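Local coordinates for odorant-binding protein 2a (Homo sapiens, PDB 4RUN), which binds and carries small hydrophobic volatile molecules, with a higher affinity for aldehydes and large fatty acids, at residues 11-25 against 107-120. The protein carries 2 engineered substitutions. Sequence-based numbering, arbitrary orientation.
Engineered in segment 107-120: N112 (natural residue Lys).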
ATOM      1  N   THR A  11      12.222   1.914   6.333  1.00103.21           N
ATOM      2  CA  THR A  11      12.230   0.644   7.075  1.00100.94           C
ATOM      3  C   THR A  11      11.485   0.750   8.402  1.00 96.96           C
ATOM      4  O   THR A  11      11.248   1.839   8.888  1.00 99.59           O
ATOM      5  CB  THR A  11      13.670   0.161   7.356  1.00107.40           C
ATOM      6  OG1 THR A  11      14.341   1.103   8.197  1.00112.04           O
ATOM      7  CG2 THR A  11      14.458  -0.004   6.060  1.00109.36           C
ATOM      8  N   GLY A  12      11.135  -0.391   8.990  1.00 93.86           N
ATOM      9  CA  GLY A  12      10.369  -0.441  10.241  1.00 90.26           C
ATOM     10  C   GLY A  12       8.898  -0.773  10.015  1.00 83.07           C
ATOM     11  O   GLY A  12       8.524  -1.334   8.985  1.00 78.59           O
ATOM     12  N   THR A  13       8.063  -0.427  10.989  1.00 80.92           N
ATOM     13  CA  THR A  13       6.636  -0.728  10.926  1.00 77.19           C
ATOM     14  C   THR A  13       5.859   0.421  10.265  1.00 74.77           C
ATOM     15  O   THR A  13       6.118   1.591  10.539  1.00 76.17           O
ATOM     16  CB  THR A  13       6.065  -1.022  12.330  1.00 76.90           C
ATOM     17  OG1 THR A  13       6.680  -2.196  12.856  1.00 78.73           O
ATOM     18  CG2 THR A  13       4.550  -1.239  12.287  1.00 73.66           C
ATOM     19  N   TRP A  14       4.938   0.059   9.369  1.00 71.06           N
ATOM     20  CA  TRP A  14       3.974   0.985   8.785  1.00 67.77           C
ATOM     21  C   TRP A  14       2.571   0.423   8.937  1.00 62.65           C
ATOM     22  O   TRP A  14       2.371  -0.778   9.029  1.00 62.63           O
ATOM     23  CB  TRP A  14       4.223   1.190   7.302  1.00 67.13           C
ATOM     24  CG  TRP A  14       5.466   1.892   6.955  1.00 71.42           C
ATOM     25  CD1 TRP A  14       6.693   1.339   6.782  1.00 75.04           C
ATOM     26  CD2 TRP A  14       5.607   3.278   6.672  1.00 74.07           C
ATOM     27  NE1 TRP A  14       7.598   2.296   6.417  1.00 77.47           N
ATOM     28  CE2 TRP A  14       6.959   3.500   6.344  1.00 78.37           C
ATOM     29  CE3 TRP A  14       4.728   4.361   6.672  1.00 74.11           C
ATOM     30  CZ2 TRP A  14       7.455   4.762   6.019  1.00 81.65           C
ATOM     31  CZ3 TRP A  14       5.224   5.615   6.351  1.00 75.51           C
ATOM     32  CH2 TRP A  14       6.574   5.801   6.027  1.00 79.42           C
ATOM     33  N   TYR A  15       1.602   1.319   8.947  1.00 60.51           N
ATOM     34  CA  TYR A  15       0.224   0.952   9.105  1.00 59.48           C
ATOM     35  C   TYR A  15      -0.539   1.438   7.884  1.00 57.56           C
ATOM     36  O   TYR A  15      -0.405   2.601   7.489  1.00 58.09           O
ATOM     37  CB  TYR A  15      -0.350   1.590  10.365  1.00 61.21           C
ATOM     38  CG  TYR A  15       0.247   1.057  11.636  1.00 67.23           C
ATOM     39  CD1 TYR A  15      -0.283  -0.077  12.246  1.00 69.50           C
ATOM     40  CD2 TYR A  15       1.353   1.671  12.229  1.00 70.93           C
ATOM     41  CE1 TYR A  15       0.268  -0.588  13.406  1.00 73.17           C
ATOM     42  CE2 TYR A  15       1.911   1.173  13.398  1.00 74.27           C
ATOM     43  CZ  TYR A  15       1.364   0.040  13.982  1.00 75.86           C
ATOM     44  OH  TYR A  15       1.903  -0.486  15.137  1.00 78.54           O
ATOM     45  N   VAL A  16      -1.334   0.541   7.300  1.00 53.92           N
ATOM     46  CA  VAL A  16      -2.176   0.848   6.148  1.00 49.83           C
ATOM     47  C   VAL A  16      -3.532   1.332   6.640  1.00 48.25           C
ATOM     48  O   VAL A  16      -4.292   0.568   7.226  1.00 50.76           O
ATOM     49  CB  VAL A  16      -2.388  -0.393   5.280  1.00 49.09           C
ATOM     50  CG1 VAL A  16      -3.263  -0.045   4.094  1.00 48.14           C
ATOM     51  CG2 VAL A  16      -1.051  -1.001   4.841  1.00 49.85           C
ATOM     52  N   LYS A  17      -3.839   2.597   6.389  1.00 46.10           N
ATOM     53  CA  LYS A  17      -5.008   3.249   6.987  1.00 44.12           C
ATOM     54  C   LYS A  17      -6.165   3.378   6.015  1.00 41.62           C
ATOM     55  O   LYS A  17      -7.320   3.422   6.409  1.00 44.92           O
ATOM     56  CB  LYS A  17      -4.604   4.631   7.480  1.00 45.93           C
ATOM     57  CG  LYS A  17      -3.409   4.611   8.419  1.00 48.36           C
ATOM     58  CD  LYS A  17      -2.959   6.012   8.759  1.00 50.67           C
ATOM     59  CE  LYS A  17      -2.030   5.977   9.948  1.00 53.56           C
ATOM     60  NZ  LYS A  17      -1.485   7.314  10.303  1.00 55.83           N
ATOM     61  N   ALA A  18      -5.853   3.452   4.734  1.00 39.61           N
ATOM     62  CA  ALA A  18      -6.887   3.503   3.725  1.00 38.36           C
ATOM     63  C   ALA A  18      -6.322   2.936   2.465  1.00 39.02           C
ATOM     64  O   ALA A  18      -5.105   2.849   2.314  1.00 40.62           O
ATOM     65  CB  ALA A  18      -7.346   4.927   3.496  1.00 38.72           C
ATOM     66  N   MET A  19      -7.215   2.558   1.563  1.00 39.79           N
ATOM     67  CA  MET A  19      -6.855   1.845   0.358  1.00 40.69           C
ATOM     68  C   MET A  19      -7.778   2.289  -0.787  1.00 40.38           C
ATOM     69  O   MET A  19      -8.938   2.618  -0.546  1.00 39.97           O
ATOM     70  CB  MET A  19      -6.972   0.375   0.679  1.00 44.63           C
ATOM     71  CG  MET A  19      -6.478  -0.573  -0.380  1.00 48.79           C
ATOM     72  SD  MET A  19      -5.949  -2.136   0.375  1.00 50.15           S
ATOM     73  CE  MET A  19      -5.408  -2.918  -1.157  1.00 48.45           C
ATOM     74  N   VAL A  20      -7.260   2.327  -2.015  1.00 39.81           N
ATOM     75  CA  VAL A  20      -8.037   2.700  -3.219  1.00 39.83           C
ATOM     76  C   VAL A  20      -7.499   1.875  -4.355  1.00 41.53           C
ATOM     77  O   VAL A  20      -6.301   1.563  -4.404  1.00 41.16           O
ATOM     78  CB  VAL A  20      -7.979   4.216  -3.572  1.00 41.29           C
ATOM     79  CG1 VAL A  20      -6.663   4.612  -4.221  1.00 43.44           C
ATOM     80  CG2 VAL A  20      -9.131   4.631  -4.478  1.00 41.05           C
ATOM     81  N   VAL A  21      -8.405   1.537  -5.265  1.00 42.21           N
ATOM     82  CA  VAL A  21      -8.150   0.599  -6.341  1.00 43.78           C
ATOM     83  C   VAL A  21      -8.829   1.088  -7.618  1.00 45.77           C
ATOM     84  O   VAL A  21      -9.851   1.752  -7.542  1.00 45.81           O
ATOM     85  CB  VAL A  21      -8.748  -0.766  -5.991  1.00 46.26           C
ATOM     86  CG1 VAL A  21      -7.852  -1.505  -5.004  1.00 45.55           C
ATOM     87  CG2 VAL A  21     -10.181  -0.624  -5.451  1.00 44.97           C
ATOM     88  N   ASP A  22      -8.291   0.760  -8.792  1.00 46.98           N
ATOM     89  CA  ASP A  22      -8.972   1.149 -10.020  1.00 47.50           C
ATOM     90  C   ASP A  22     -10.302   0.420 -10.144  1.00 47.52           C
ATOM     91  O   ASP A  22     -10.558  -0.567  -9.453  1.00 49.19           O
ATOM     92  CB  ASP A  22      -8.073   0.984 -11.259  1.00 50.94           C
ATOM     93  CG  ASP A  22      -7.609  -0.433 -11.489  1.00 52.97           C
ATOM     94  OD1 ASP A  22      -8.422  -1.374 -11.392  1.00 57.27           O
ATOM     95  OD2 ASP A  22      -6.420  -0.609 -11.840  1.00 53.34           O
ATOM     96  N   LYS A  23     -11.174   0.950 -10.984  1.00 50.19           N
ATOM     97  CA  LYS A  23     -12.479   0.345 -11.231  1.00 52.98           C
ATOM     98  C   LYS A  23     -12.540  -1.066 -11.828  1.00 55.69           C
ATOM     99  O   LYS A  23     -13.625  -1.641 -11.852  1.00 60.06           O
ATOM    100  CB  LYS A  23     -13.352   1.296 -12.040  1.00 56.96           C
ATOM    101  CG  LYS A  23     -13.765   2.473 -11.187  1.00 59.28           C
ATOM    102  CD  LYS A  23     -15.005   3.176 -11.696  1.00 63.18           C
ATOM    103  CE  LYS A  23     -15.404   4.266 -10.704  1.00 65.17           C
ATOM    104  NZ  LYS A  23     -16.044   3.721  -9.469  1.00 65.80           N
ATOM    105  N   ASP A  24     -11.427  -1.624 -12.312  1.00 55.36           N
ATOM    106  CA  ASP A  24     -11.402  -3.024 -12.760  1.00 57.10           C
ATOM    107  C   ASP A  24     -11.205  -3.993 -11.603  1.00 56.33           C
ATOM    108  O   ASP A  24     -11.555  -5.165 -11.716  1.00 58.90           O
ATOM    109  CB  ASP A  24     -10.287  -3.253 -13.778  1.00 59.56           C
ATOM    110  CG  ASP A  24     -10.408  -2.357 -14.992  1.00 61.44           C
ATOM    111  OD1 ASP A  24     -11.519  -2.260 -15.565  1.00 65.64           O
ATOM    112  OD2 ASP A  24      -9.377  -1.773 -15.382  1.00 58.59           O
ATOM    113  N   PHE A  25     -10.630  -3.498 -10.504  1.00 54.07           N
ATOM    114  CA  PHE A  25     -10.382  -4.289  -9.297  1.00 50.35           C
ATOM    115  C   PHE A  25     -11.652  -4.956  -8.783  1.00 49.92           C
ATOM    116  O   PHE A  25     -12.590  -4.264  -8.388  1.00 49.58           O
ATOM    117  CB  PHE A  25      -9.856  -3.374  -8.199  1.00 49.46           C
ATOM    118  CG  PHE A  25      -9.194  -4.103  -7.079  1.00 48.28           C
ATOM    119  CD1 PHE A  25      -7.840  -4.428  -7.129  1.00 47.47           C
ATOM    120  CD2 PHE A  25      -9.934  -4.477  -5.970  1.00 48.32           C
ATOM    121  CE1 PHE A  25      -7.244  -5.108  -6.084  1.00 46.92           C
ATOM    122  CE2 PHE A  25      -9.349  -5.162  -4.932  1.00 47.46           C
ATOM    123  CZ  PHE A  25      -8.000  -5.481  -4.988  1.00 46.92           C
ATOM    124  N   LEU A 107      -3.157  -3.532 -16.736  1.00 57.41           N
ATOM    125  CA  LEU A 107      -2.502  -2.594 -15.856  1.00 57.47           C
ATOM    126  C   LEU A 107      -3.405  -2.358 -14.658  1.00 54.61           C
ATOM    127  O   LEU A 107      -4.582  -2.054 -14.836  1.00 55.98           O
ATOM    128  CB  LEU A 107      -2.289  -1.275 -16.587  1.00 60.51           C
ATOM    129  CG  LEU A 107      -1.520  -0.229 -15.785  1.00 61.58           C
ATOM    130  CD1 LEU A 107      -0.107  -0.695 -15.467  1.00 62.64           C
ATOM    131  CD2 LEU A 107      -1.503   1.107 -16.513  1.00 64.88           C
ATOM    132  N   ARG A 108      -2.853  -2.485 -13.452  1.00 52.03           N
ATOM    133  CA  ARG A 108      -3.615  -2.243 -12.232  1.00 49.30           C
ATOM    134  C   ARG A 108      -2.993  -1.126 -11.411  1.00 49.05           C
ATOM    135  O   ARG A 108      -1.816  -1.222 -11.050  1.00 46.98           O
ATOM    136  CB  ARG A 108      -3.683  -3.523 -11.386  1.00 47.63           C
ATOM    137  CG  ARG A 108      -4.510  -3.391 -10.112  1.00 45.63           C
ATOM    138  CD  ARG A 108      -4.776  -4.758  -9.493  1.00 45.39           C
ATOM    139  NE  ARG A 108      -5.936  -5.426 -10.096  1.00 45.25           N
ATOM    140  CZ  ARG A 108      -6.210  -6.725  -9.982  1.00 45.70           C
ATOM    141  NH1 ARG A 108      -5.408  -7.537  -9.294  1.00 44.36           N
ATOM    142  NH2 ARG A 108      -7.291  -7.227 -10.579  1.00 47.73           N
ATOM    143  N   TYR A 109      -3.787  -0.085 -11.118  1.00 50.75           N
ATOM    144  CA  TYR A 109      -3.397   0.975 -10.174  1.00 52.86           C
ATOM    145  C   TYR A 109      -3.984   0.708  -8.806  1.00 51.20           C
ATOM    146  O   TYR A 109      -5.086   0.185  -8.681  1.00 49.14           O
ATOM    147  CB  TYR A 109      -3.885   2.369 -10.594  1.00 54.46           C
ATOM    148  CG  TYR A 109      -3.454   2.869 -11.951  1.00 58.20           C
ATOM    149  CD1 TYR A 109      -2.202   2.576 -12.466  1.00 61.19           C
ATOM    150  CD2 TYR A 109      -4.291   3.704 -12.692  1.00 59.97           C
ATOM    151  CE1 TYR A 109      -1.814   3.067 -13.702  1.00 64.74           C
ATOM    152  CE2 TYR A 109      -3.907   4.198 -13.924  1.00 61.82           C
ATOM    153  CZ  TYR A 109      -2.668   3.875 -14.428  1.00 64.52           C
ATOM    154  OH  TYR A 109      -2.286   4.350 -15.657  1.00 66.70           O
ATOM    155  N   MET A 110      -3.254   1.117  -7.777  1.00 54.32           N
ATOM    156  CA  MET A 110      -3.675   0.874  -6.410  1.00 53.92           C
ATOM    157  C   MET A 110      -2.932   1.839  -5.494  1.00 53.92           C
ATOM    158  O   MET A 110      -1.726   2.043  -5.630  1.00 58.44           O
ATOM    159  CB  MET A 110      -3.381  -0.579  -6.041  1.00 56.43           C
ATOM    160  CG  MET A 110      -3.929  -1.008  -4.693  1.00 61.63           C
ATOM    161  SD  MET A 110      -3.414  -2.676  -4.218  1.00 64.73           S
ATOM    162  CE  MET A 110      -3.155  -3.474  -5.807  1.00 65.38           C
ATOM    163  N   GLY A 111      -3.659   2.436  -4.561  1.00 49.62           N
ATOM    164  CA  GLY A 111      -3.088   3.417  -3.658  1.00 48.16           C
ATOM    165  C   GLY A 111      -3.345   3.043  -2.219  1.00 45.93           C
ATOM    166  O   GLY A 111      -4.399   2.531  -1.889  1.00 43.81           O
ATOM    167  N   ASN A 112      -2.374   3.293  -1.353  1.00 47.12           N
ATOM    168  CA  ASN A 112      -2.537   3.002   0.055  1.00 46.74           C
ATOM    169  C   ASN A 112      -2.030   4.150   0.894  1.00 46.62           C
ATOM    170  O   ASN A 112      -0.932   4.660   0.671  1.00 50.93           O
ATOM    171  CB  ASN A 112      -1.801   1.717   0.414  1.00 48.85           C
ATOM    172  CG  ASN A 112      -2.246   0.546  -0.433  1.00 50.45           C
ATOM    173  OD1 ASN A 112      -3.345   0.039  -0.267  1.00 51.72           O
ATOM    174  ND2 ASN A 112      -1.411   0.138  -1.367  1.00 53.94           N
ATOM    175  N   LEU A 113      -2.857   4.574   1.837  1.00 43.16           N
ATOM    176  CA  LEU A 113      -2.471   5.568   2.805  1.00 42.70           C
ATOM    177  C   LEU A 113      -1.724   4.848   3.900  1.00 44.31           C
ATOM    178  O   LEU A 113      -2.273   3.952   4.545  1.00 45.38           O
ATOM    179  CB  LEU A 113      -3.707   6.260   3.372  1.00 41.02           C
ATOM    180  CG  LEU A 113      -3.434   7.350   4.405  1.00 42.35           C
ATOM    181  CD1 LEU A 113      -2.644   8.480   3.778  1.00 43.84           C
ATOM    182  CD2 LEU A 113      -4.735   7.868   4.976  1.00 42.32           C
ATOM    183  N   VAL A 114      -0.488   5.257   4.138  1.00 47.75           N
ATOM    184  CA  VAL A 114       0.364   4.582   5.105  1.00 51.06           C
ATOM    185  C   VAL A 114       1.033   5.561   6.068  1.00 55.12           C
ATOM    186  O   VAL A 114       1.362   6.688   5.698  1.00 56.13           O
ATOM    187  CB  VAL A 114       1.432   3.729   4.388  1.00 52.58           C
ATOM    188  CG1 VAL A 114       0.753   2.612   3.628  1.00 50.42           C
ATOM    189  CG2 VAL A 114       2.271   4.566   3.420  1.00 53.91           C
ATOM    190  N   GLY A 115       1.223   5.129   7.314  1.00 58.49           N
ATOM    191  CA  GLY A 115       1.880   5.962   8.306  1.00 62.20           C
ATOM    192  C   GLY A 115       2.527   5.173   9.415  1.00 67.15           C
ATOM    193  O   GLY A 115       2.275   3.986   9.591  1.00 71.11           O
ATOM    194  N   ARG A 116       3.382   5.844  10.161  1.00 70.74           N
ATOM    195  CA  ARG A 116       4.069   5.215  11.271  1.00 75.76           C
ATOM    196  C   ARG A 116       3.123   5.014  12.435  1.00 76.36           C
ATOM    197  O   ARG A 116       3.193   4.022  13.170  1.00 79.88           O
ATOM    198  CB  ARG A 116       5.216   6.106  11.702  1.00 80.39           C
ATOM    199  CG  ARG A 116       6.273   6.245  10.631  1.00 82.10           C
ATOM    200  CD  ARG A 116       7.037   4.956  10.504  1.00 83.71           C
ATOM    201  NE  ARG A 116       8.256   5.134   9.738  1.00 87.94           N
ATOM    202  CZ  ARG A 116       9.087   4.143   9.447  1.00 91.74           C
ATOM    203  NH1 ARG A 116      10.179   4.387   8.740  1.00 94.97           N
ATOM    204  NH2 ARG A 116       8.816   2.908   9.862  1.00 92.36           N
ATOM    205  N   ASN A 117       2.236   5.980  12.588  1.00 74.67           N
ATOM    206  CA  ASN A 117       1.312   6.008  13.678  1.00 75.66           C
ATOM    207  C   ASN A 117       0.081   5.298  13.189  1.00 70.93           C
ATOM    208  O   ASN A 117      -0.363   5.576  12.091  1.00 67.69           O
ATOM    209  CB  ASN A 117       0.981   7.462  14.007  1.00 78.03           C
ATOM    210  CG  ASN A 117       0.583   7.649  15.439  1.00 82.81           C
ATOM    211  OD1 ASN A 117       1.355   7.338  16.344  1.00 89.18           O
ATOM    212  ND2 ASN A 117      -0.630   8.132  15.660  1.00 82.20           N
ATOM    213  N   PRO A 118      -0.479   4.387  13.996  1.00 72.43           N
ATOM    214  CA  PRO A 118      -1.624   3.591  13.540  1.00 70.89           C
ATOM    215  C   PRO A 118      -2.932   4.371  13.521  1.00 69.63           C
ATOM    216  O   PRO A 118      -3.898   3.942  12.873  1.00 73.56           O
ATOM    217  CB  PRO A 118      -1.705   2.478  14.581  1.00 74.08           C
ATOM    218  CG  PRO A 118      -1.178   3.112  15.832  1.00 76.46           C
ATOM    219  CD  PRO A 118      -0.144   4.115  15.407  1.00 75.49           C
ATOM    220  N   ASN A 119      -2.966   5.502  14.216  1.00 67.72           N
ATOM    221  CA  ASN A 119      -4.159   6.320  14.251  1.00 65.14           C
ATOM    222  C   ASN A 119      -4.311   7.123  12.992  1.00 61.75           C
ATOM    223  O   ASN A 119      -3.328   7.459  12.340  1.00 59.79           O
ATOM    224  CB  ASN A 119      -4.088   7.249  15.423  1.00 69.18           C
ATOM    225  CG  ASN A 119      -3.776   6.502  16.688  1.00 75.08           C
ATOM    226  OD1 ASN A 119      -2.789   6.785  17.364  1.00 82.68           O
ATOM    227  ND2 ASN A 119      -4.564   5.480  16.969  1.00 73.93           N
ATOM    228  N   THR A 120      -5.560   7.418  12.661  1.00 59.42           N
ATOM    229  CA  THR A 120      -5.884   8.214  11.503  1.00 58.15           C
ATOM    230  C   THR A 120      -6.664   9.460  11.874  1.00 58.99           C
ATOM    231  O   THR A 120      -7.501   9.459  12.777  1.00 61.67           O
ATOM    232  CB  THR A 120      -6.701   7.389  10.502  1.00 58.19           C
ATOM    233  OG1 THR A 120      -6.060   6.123  10.291  1.00 57.52           O
ATOM    234  CG2 THR A 120      -6.831   8.119   9.183  1.00 58.35           C
TER
HETATM  235  O   HOH W   1      -7.360  -3.753 -11.516  1.00 38.32           O
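From Y15 paired with G115 to V21 paired with M110, strands 12-21 and 107-115 run antiparallel, their axes 4.6 Å apart at closest, and a beta bulge between V16 and A18 shifts the register by one. At one end R116, bent at chi2 (-72°), lays its guanidinium over a face of the W14 indole, planes 18° apart, with CD above the six-membered ring. The same group grips T11 O end-on, NH1 and NH2 each 2.8 Å away, while NH2 also donates to T13 O. The pair is the one expected of a lipocalin, the tryptophan of the first strand's GxW motif under an arginine just past the last barrel strand, and as in relatives probably helps close the base of the calyx. W14 NE1 donates to I10 O. Replacing W14 by an alanine is likely to leave the R116 guanidinium without its stacking surface and I10 O without its donor. P118 CB sits over the centre of the Y15 ring, 3.6 Å from the centroid. At the bulge, K17 extends past T120 OG1, and its NZ donates to N119 O (2.8 Å) and forms a salt bridge with D94. Just past the end of strand 12-21, D22 OD2 accepts from Y109 N at 2.8 Å, and water 1 links D22 OD1 to R108 NE.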